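Local coordinates for catechol 2,3-dioxygenase (Pseudomonas sp. KL28, PDB 3HPY), which is an iron-dependent extradiol dioxygenase that probably opens the ring of catechol and alkylcatechols next to the hydroxyls, using molecular oxygen, at residues D83-I96 with E103-G115. Sequence-based numbering, arbitrary orientation.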
ATOM      1  N   ASP C  83     -28.301  30.957  10.137  1.00 33.64           N
ATOM      2  CA  ASP C  83     -28.005  32.284  10.676  1.00 34.71           C
ATOM      3  C   ASP C  83     -29.046  32.553  11.772  1.00 35.21           C
ATOM      4  O   ASP C  83     -28.696  32.937  12.885  1.00 35.35           O
ATOM      5  CB  ASP C  83     -28.101  33.341   9.561  1.00 36.75           C
ATOM      6  CG  ASP C  83     -27.684  34.744  10.020  1.00 38.28           C
ATOM      7  OD1 ASP C  83     -27.954  35.701   9.266  1.00 40.42           O
ATOM      8  OD2 ASP C  83     -27.087  34.897  11.109  1.00 39.12           O
ATOM      9  N   ALA C  84     -30.323  32.314  11.465  1.00 35.43           N
ATOM     10  CA  ALA C  84     -31.408  32.544  12.424  1.00 34.74           C
ATOM     11  C   ALA C  84     -31.289  31.719  13.700  1.00 35.30           C
ATOM     12  O   ALA C  84     -31.554  32.217  14.795  1.00 33.83           O
ATOM     13  CB  ALA C  84     -32.753  32.273  11.771  1.00 34.82           C
ATOM     14  N   ASP C  85     -30.900  30.456  13.558  1.00 35.95           N
ATOM     15  CA  ASP C  85     -30.754  29.574  14.711  1.00 36.42           C
ATOM     16  C   ASP C  85     -29.579  30.014  15.577  1.00 35.00           C
ATOM     17  O   ASP C  85     -29.575  29.802  16.787  1.00 34.30           O
ATOM     18  CB  ASP C  85     -30.545  28.127  14.261  1.00 37.27           C
ATOM     19  CG  ASP C  85     -31.685  27.612  13.394  1.00 40.06           C
ATOM     20  OD1 ASP C  85     -32.857  27.932  13.693  1.00 41.27           O
ATOM     21  OD2 ASP C  85     -31.415  26.876  12.419  1.00 39.62           O
ATOM     22  N   LEU C  86     -28.574  30.618  14.951  1.00 35.25           N
ATOM     23  CA  LEU C  86     -27.411  31.091  15.691  1.00 34.78           C
ATOM     24  C   LEU C  86     -27.808  32.308  16.523  1.00 35.57           C
ATOM     25  O   LEU C  86     -27.376  32.462  17.667  1.00 34.09           O
ATOM     26  CB  LEU C  86     -26.275  31.458  14.732  1.00 34.03           C
ATOM     27  CG  LEU C  86     -25.524  30.284  14.092  1.00 33.69           C
ATOM     28  CD1 LEU C  86     -24.683  30.786  12.931  1.00 33.80           C
ATOM     29  CD2 LEU C  86     -24.659  29.588  15.137  1.00 32.05           C
ATOM     30  N   GLN C  87     -28.641  33.169  15.955  1.00 35.62           N
ATOM     31  CA  GLN C  87     -29.069  34.352  16.690  1.00 36.09           C
ATOM     32  C   GLN C  87     -30.059  33.973  17.784  1.00 36.09           C
ATOM     33  O   GLN C  87     -29.987  34.499  18.890  1.00 36.43           O
ATOM     34  CB  GLN C  87     -29.695  35.373  15.747  1.00 36.92           C
ATOM     35  CG  GLN C  87     -28.818  35.746  14.586  1.00 36.75           C
ATOM     36  CD  GLN C  87     -29.407  36.872  13.789  1.00 38.34           C
ATOM     37  OE1 GLN C  87     -29.378  36.862  12.559  1.00 39.97           O
ATOM     38  NE2 GLN C  87     -29.945  37.865  14.486  1.00 39.73           N
ATOM     39  N   ALA C  88     -30.975  33.057  17.485  1.00 36.38           N
ATOM     40  CA  ALA C  88     -31.958  32.628  18.482  1.00 37.03           C
ATOM     41  C   ALA C  88     -31.226  32.017  19.671  1.00 36.73           C
ATOM     42  O   ALA C  88     -31.679  32.119  20.814  1.00 38.13           O
ATOM     43  CB  ALA C  88     -32.924  31.601  17.873  1.00 37.40           C
ATOM     44  N   TYR C  89     -30.089  31.384  19.383  1.00 35.01           N
ATOM     45  CA  TYR C  89     -29.256  30.734  20.393  1.00 34.02           C
ATOM     46  C   TYR C  89     -28.585  31.792  21.255  1.00 34.23           C
ATOM     47  O   TYR C  89     -28.218  31.530  22.399  1.00 33.42           O
ATOM     48  CB  TYR C  89     -28.172  29.876  19.724  1.00 33.61           C
ATOM     49  CG  TYR C  89     -27.465  28.923  20.673  1.00 32.85           C
ATOM     50  CD1 TYR C  89     -28.105  27.778  21.143  1.00 32.94           C
ATOM     51  CD2 TYR C  89     -26.164  29.179  21.119  1.00 34.59           C
ATOM     52  CE1 TYR C  89     -27.477  26.909  22.037  1.00 32.55           C
ATOM     53  CE2 TYR C  89     -25.524  28.320  22.013  1.00 32.20           C
ATOM     54  CZ  TYR C  89     -26.184  27.188  22.469  1.00 34.08           C
ATOM     55  OH  TYR C  89     -25.555  26.344  23.358  1.00 33.64           O
ATOM     56  N   GLY C  90     -28.409  32.982  20.690  1.00 34.65           N
ATOM     57  CA  GLY C  90     -27.783  34.059  21.437  1.00 37.23           C
ATOM     58  C   GLY C  90     -26.458  34.551  20.875  1.00 37.95           C
ATOM     59  O   GLY C  90     -25.838  35.455  21.439  1.00 38.30           O
ATOM     60  N   LEU C  91     -26.019  33.963  19.766  1.00 37.98           N
ATOM     61  CA  LEU C  91     -24.762  34.356  19.151  1.00 39.00           C
ATOM     62  C   LEU C  91     -24.979  35.520  18.199  1.00 40.09           C
ATOM     63  O   LEU C  91     -26.001  35.598  17.514  1.00 40.70           O
ATOM     64  CB  LEU C  91     -24.143  33.177  18.387  1.00 37.91           C
ATOM     65  CG  LEU C  91     -23.686  31.972  19.219  1.00 37.31           C
ATOM     66  CD1 LEU C  91     -23.334  30.815  18.303  1.00 37.85           C
ATOM     67  CD2 LEU C  91     -22.495  32.357  20.078  1.00 34.72           C
ATOM     68  N   THR C  92     -24.020  36.437  18.167  1.00 40.50           N
ATOM     69  CA  THR C  92     -24.120  37.578  17.273  1.00 41.74           C
ATOM     70  C   THR C  92     -23.489  37.171  15.950  1.00 41.89           C
ATOM     71  O   THR C  92     -22.384  36.622  15.927  1.00 42.29           O
ATOM     72  CB  THR C  92     -23.371  38.787  17.837  1.00 42.69           C
ATOM     73  OG1 THR C  92     -23.770  38.998  19.197  1.00 42.70           O
ATOM     74  CG2 THR C  92     -23.690  40.028  17.020  1.00 42.84           C
ATOM     75  N   THR C  93     -24.191  37.431  14.852  1.00 40.79           N
ATOM     76  CA  THR C  93     -23.690  37.069  13.537  1.00 39.90           C
ATOM     77  C   THR C  93     -23.404  38.273  12.650  1.00 40.23           C
ATOM     78  O   THR C  93     -24.039  39.324  12.774  1.00 39.59           O
ATOM     79  CB  THR C  93     -24.682  36.143  12.797  1.00 39.65           C
ATOM     80  OG1 THR C  93     -25.865  36.876  12.454  1.00 39.24           O
ATOM     81  CG2 THR C  93     -25.059  34.967  13.670  1.00 38.04           C
ATOM     82  N   THR C  94     -22.444  38.097  11.749  1.00 40.55           N
ATOM     83  CA  THR C  94     -22.046  39.138  10.814  1.00 42.76           C
ATOM     84  C   THR C  94     -22.239  38.595   9.405  1.00 43.57           C
ATOM     85  O   THR C  94     -21.750  37.513   9.080  1.00 43.28           O
ATOM     86  CB  THR C  94     -20.564  39.500  10.990  1.00 43.38           C
ATOM     87  OG1 THR C  94     -20.288  39.723  12.379  1.00 46.09           O
ATOM     88  CG2 THR C  94     -20.228  40.756  10.199  1.00 44.51           C
ATOM     89  N   ARG C  95     -22.948  39.333   8.561  1.00 43.79           N
ATOM     90  CA  ARG C  95     -23.165  38.864   7.202  1.00 44.34           C
ATOM     91  C   ARG C  95     -22.184  39.506   6.223  1.00 43.63           C
ATOM     92  O   ARG C  95     -22.367  40.651   5.813  1.00 44.10           O
ATOM     93  CB  ARG C  95     -24.608  39.149   6.781  1.00 46.17           C
ATOM     94  CG  ARG C  95     -24.896  38.885   5.315  1.00 48.78           C
ATOM     95  CD  ARG C  95     -24.952  37.399   4.975  1.00 49.85           C
ATOM     96  NE  ARG C  95     -26.301  36.847   5.105  1.00 50.01           N
ATOM     97  CZ  ARG C  95     -26.845  36.445   6.247  1.00 49.99           C
ATOM     98  NH1 ARG C  95     -26.160  36.526   7.382  1.00 50.12           N
ATOM     99  NH2 ARG C  95     -28.082  35.964   6.250  1.00 49.48           N
ATOM    100  N   ILE C  96     -21.128  38.775   5.869  1.00 42.55           N
ATOM    101  CA  ILE C  96     -20.137  39.275   4.916  1.00 40.62           C
ATOM    102  C   ILE C  96     -20.754  39.213   3.522  1.00 41.00           C
ATOM    103  O   ILE C  96     -21.221  38.155   3.088  1.00 41.20           O
ATOM    104  CB  ILE C  96     -18.844  38.421   4.905  1.00 40.82           C
ATOM    105  CG1 ILE C  96     -18.084  38.565   6.227  1.00 41.70           C
ATOM    106  CG2 ILE C  96     -17.934  38.870   3.769  1.00 37.79           C
ATOM    107  CD1 ILE C  96     -18.730  37.873   7.408  1.00 43.42           C
ATOM    108  N   GLU C 103     -14.912  34.715  -6.194  1.00 38.54           N
ATOM    109  CA  GLU C 103     -15.851  33.678  -6.605  1.00 37.66           C
ATOM    110  C   GLU C 103     -16.721  33.127  -5.482  1.00 36.62           C
ATOM    111  O   GLU C 103     -17.321  32.059  -5.624  1.00 36.22           O
ATOM    112  CB  GLU C 103     -15.083  32.541  -7.272  1.00 37.66           C
ATOM    113  CG  GLU C 103     -14.195  33.021  -8.403  1.00 39.01           C
ATOM    114  CD  GLU C 103     -14.966  33.773  -9.474  1.00 40.14           C
ATOM    115  OE1 GLU C 103     -15.809  33.158 -10.160  1.00 38.87           O
ATOM    116  OE2 GLU C 103     -14.733  34.988  -9.628  1.00 42.10           O
ATOM    117  N   THR C 104     -16.808  33.873  -4.383  1.00 35.09           N
ATOM    118  CA  THR C 104     -17.597  33.456  -3.229  1.00 35.12           C
ATOM    119  C   THR C 104     -18.849  34.290  -2.960  1.00 37.35           C
ATOM    120  O   THR C 104     -18.882  35.506  -3.202  1.00 36.82           O
ATOM    121  CB  THR C 104     -16.744  33.481  -1.963  1.00 33.49           C
ATOM    122  OG1 THR C 104     -15.479  32.871  -2.245  1.00 31.28           O
ATOM    123  CG2 THR C 104     -17.438  32.724  -0.832  1.00 29.43           C
ATOM    124  N   GLY C 105     -19.871  33.615  -2.437  1.00 37.36           N
ATOM    125  CA  GLY C 105     -21.121  34.267  -2.116  1.00 37.65           C
ATOM    126  C   GLY C 105     -21.055  34.824  -0.716  1.00 38.13           C
ATOM    127  O   GLY C 105     -20.048  34.679  -0.024  1.00 37.70           O
ATOM    128  N   GLU C 106     -22.123  35.472  -0.286  1.00 38.61           N
ATOM    129  CA  GLU C 106     -22.131  36.040   1.041  1.00 39.24           C
ATOM    130  C   GLU C 106     -22.078  34.900   2.044  1.00 38.19           C
ATOM    131  O   GLU C 106     -22.570  33.805   1.775  1.00 37.25           O
ATOM    132  CB  GLU C 106     -23.387  36.861   1.233  1.00 41.78           C
ATOM    133  CG  GLU C 106     -24.611  36.033   1.094  1.00 44.37           C
ATOM    134  CD  GLU C 106     -25.864  36.806   1.401  1.00 47.34           C
ATOM    135  OE1 GLU C 106     -26.934  36.171   1.422  1.00 47.26           O
ATOM    136  OE2 GLU C 106     -25.788  38.038   1.618  1.00 48.78           O
ATOM    137  N   ARG C 107     -21.473  35.173   3.195  1.00 37.60           N
ATOM    138  CA  ARG C 107     -21.320  34.177   4.245  1.00 37.68           C
ATOM    139  C   ARG C 107     -21.678  34.739   5.616  1.00 37.13           C
ATOM    140  O   ARG C 107     -21.549  35.939   5.863  1.00 37.76           O
ATOM    141  CB  ARG C 107     -19.873  33.683   4.275  1.00 38.07           C
ATOM    142  CG  ARG C 107     -19.035  34.148   3.088  1.00 37.46           C
ATOM    143  CD  ARG C 107     -17.665  34.608   3.543  1.00 35.71           C
ATOM    144  NE  ARG C 107     -17.109  35.608   2.635  1.00 38.61           N
ATOM    145  CZ  ARG C 107     -15.964  36.257   2.839  1.00 36.37           C
ATOM    146  NH1 ARG C 107     -15.236  36.011   3.926  1.00 31.75           N
ATOM    147  NH2 ARG C 107     -15.558  37.161   1.958  1.00 35.48           N
ATOM    148  N   VAL C 108     -22.116  33.859   6.507  1.00 35.77           N
ATOM    149  CA  VAL C 108     -22.488  34.245   7.860  1.00 34.88           C
ATOM    150  C   VAL C 108     -21.298  33.934   8.758  1.00 36.18           C
ATOM    151  O   VAL C 108     -20.850  32.789   8.808  1.00 34.51           O
ATOM    152  CB  VAL C 108     -23.705  33.435   8.342  1.00 34.54           C
ATOM    153  CG1 VAL C 108     -24.213  33.984   9.655  1.00 34.42           C
ATOM    154  CG2 VAL C 108     -24.794  33.465   7.288  1.00 32.19           C
ATOM    155  N   ARG C 109     -20.776  34.948   9.449  1.00 35.43           N
ATOM    156  CA  ARG C 109     -19.634  34.740  10.330  1.00 36.65           C
ATOM    157  C   ARG C 109     -19.968  35.070  11.776  1.00 36.57           C
ATOM    158  O   ARG C 109     -20.671  36.037  12.052  1.00 35.84           O
ATOM    159  CB  ARG C 109     -18.436  35.589   9.887  1.00 37.09           C
ATOM    160  CG  ARG C 109     -17.148  35.277  10.649  1.00 38.14           C
ATOM    161  CD  ARG C 109     -16.057  36.305  10.375  1.00 39.82           C
ATOM    162  NE  ARG C 109     -15.665  36.368   8.968  1.00 38.49           N
ATOM    163  CZ  ARG C 109     -14.789  37.243   8.482  1.00 40.40           C
ATOM    164  NH1 ARG C 109     -14.216  38.127   9.288  1.00 41.24           N
ATOM    165  NH2 ARG C 109     -14.483  37.237   7.190  1.00 41.67           N
ATOM    166  N   PHE C 110     -19.471  34.248  12.693  1.00 37.21           N
ATOM    167  CA  PHE C 110     -19.713  34.463  14.110  1.00 38.06           C
ATOM    168  C   PHE C 110     -18.480  34.029  14.893  1.00 39.25           C
ATOM    169  O   PHE C 110     -17.586  33.377  14.344  1.00 39.22           O
ATOM    170  CB  PHE C 110     -20.953  33.681  14.555  1.00 38.29           C
ATOM    171  CG  PHE C 110     -20.818  32.188  14.417  1.00 39.27           C
ATOM    172  CD1 PHE C 110     -20.286  31.423  15.454  1.00 38.38           C
ATOM    173  CD2 PHE C 110     -21.228  31.545  13.248  1.00 38.59           C
ATOM    174  CE1 PHE C 110     -20.166  30.037  15.331  1.00 37.87           C
ATOM    175  CE2 PHE C 110     -21.111  30.160  13.117  1.00 36.91           C
ATOM    176  CZ  PHE C 110     -20.580  29.406  14.161  1.00 36.16           C
ATOM    177  N   GLU C 111     -18.419  34.404  16.167  1.00 39.06           N
ATOM    178  CA  GLU C 111     -17.277  34.047  16.999  1.00 39.36           C
ATOM    179  C   GLU C 111     -17.701  33.035  18.054  1.00 39.45           C
ATOM    180  O   GLU C 111     -18.770  33.160  18.662  1.00 39.34           O
ATOM    181  CB  GLU C 111     -16.697  35.294  17.682  1.00 41.82           C
ATOM    182  CG  GLU C 111     -15.330  35.072  18.343  1.00 43.70           C
ATOM    183  CD  GLU C 111     -14.848  36.267  19.158  1.00 45.07           C
ATOM    184  OE1 GLU C 111     -14.845  37.402  18.629  1.00 44.79           O
ATOM    185  OE2 GLU C 111     -14.464  36.064  20.332  1.00 46.05           O
ATOM    186  N   LEU C 112     -16.865  32.023  18.257  1.00 37.26           N
ATOM    187  CA  LEU C 112     -17.145  30.989  19.242  1.00 37.22           C
ATOM    188  C   LEU C 112     -16.529  31.376  20.581  1.00 37.16           C
ATOM    189  O   LEU C 112     -15.686  32.276  20.653  1.00 36.04           O
ATOM    190  CB  LEU C 112     -16.560  29.641  18.793  1.00 36.72           C
ATOM    191  CG  LEU C 112     -17.247  28.814  17.698  1.00 37.16           C
ATOM    192  CD1 LEU C 112     -16.372  27.607  17.379  1.00 35.28           C
ATOM    193  CD2 LEU C 112     -18.630  28.358  18.153  1.00 37.10           C
ATOM    194  N   PRO C 113     -16.945  30.697  21.659  1.00 37.19           N
ATOM    195  CA  PRO C 113     -16.436  30.954  23.009  1.00 37.66           C
ATOM    196  C   PRO C 113     -14.926  30.740  23.062  1.00 38.96           C
ATOM    197  O   PRO C 113     -14.226  31.334  23.892  1.00 38.92           O
ATOM    198  CB  PRO C 113     -17.176  29.926  23.854  1.00 36.82           C
ATOM    199  CG  PRO C 113     -18.471  29.785  23.142  1.00 37.54           C
ATOM    200  CD  PRO C 113     -18.054  29.728  21.697  1.00 37.75           C
ATOM    201  N   SER C 114     -14.438  29.883  22.168  1.00 38.04           N
ATOM    202  CA  SER C 114     -13.020  29.557  22.084  1.00 37.50           C
ATOM    203  C   SER C 114     -12.228  30.660  21.390  1.00 37.49           C
ATOM    204  O   SER C 114     -11.005  30.572  21.260  1.00 37.89           O
ATOM    205  CB  SER C 114     -12.838  28.236  21.330  1.00 37.68           C
ATOM    206  OG  SER C 114     -13.404  28.308  20.028  1.00 37.31           O
ATOM    207  N   GLY C 115     -12.934  31.688  20.929  1.00 36.59           N
ATOM    208  CA  GLY C 115     -12.277  32.802  20.274  1.00 36.56           C
ATOM    209  C   GLY C 115     -12.125  32.702  18.769  1.00 36.77           C
ATOM    210  O   GLY C 115     -11.791  33.697  18.124  1.00 36.03           O
TER
HETATM  211  O   HOH W   1     -20.384  35.865  17.484  1.00 28.74           O
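D83 OD1, on the helix packed over V108, is gripped end-on by both terminal nitrogens of R95, NH1 at 2.7 Å and NH2 from the same face of the carboxylate. D83 OD2 takes the T93 hydroxyl on its syn lone pair, OG1 to OD2 2.7 Å, so the carboxylate is held at both oxygens, which restrains its rotation. E80, about one turn earlier on the helix, also pairs with R95 NH2. Beneath this polar cluster lies V108: CG1 meets D83 OD2, and CG2 sits under one face of the R95 guanidinium, 3.4 Å from NH1. Bends at chi2 and chi3 (73° and 90°) fold R95 over the valine, with E106 OE2 in a long salt bridge at the NE edge, the two planes nearly perpendicular. The strands pair antiparallel through T94 with R109 and I96 with R107, each pair hydrogen-bonded both ways; T94 N to R109 O is 2.7 Å. On the opposite face of the sheet I96 packs against two arginines, CG2 centred over the R107 guanidinium and CD1 against R109 CB at 3.4 Å. E119 binds both arginines, and E100 also holds R107. A water bridges T92 O and E111 N. L86 CD2 lies over the F110 ring, a CH-pi contact. The hairpin belongs to a βαβββ module of the vicinal oxygen chelate fold: 93-96 is outermost, 107-111 joins it to 117-121, and helix 76-89 packs across the V108 and F110 face.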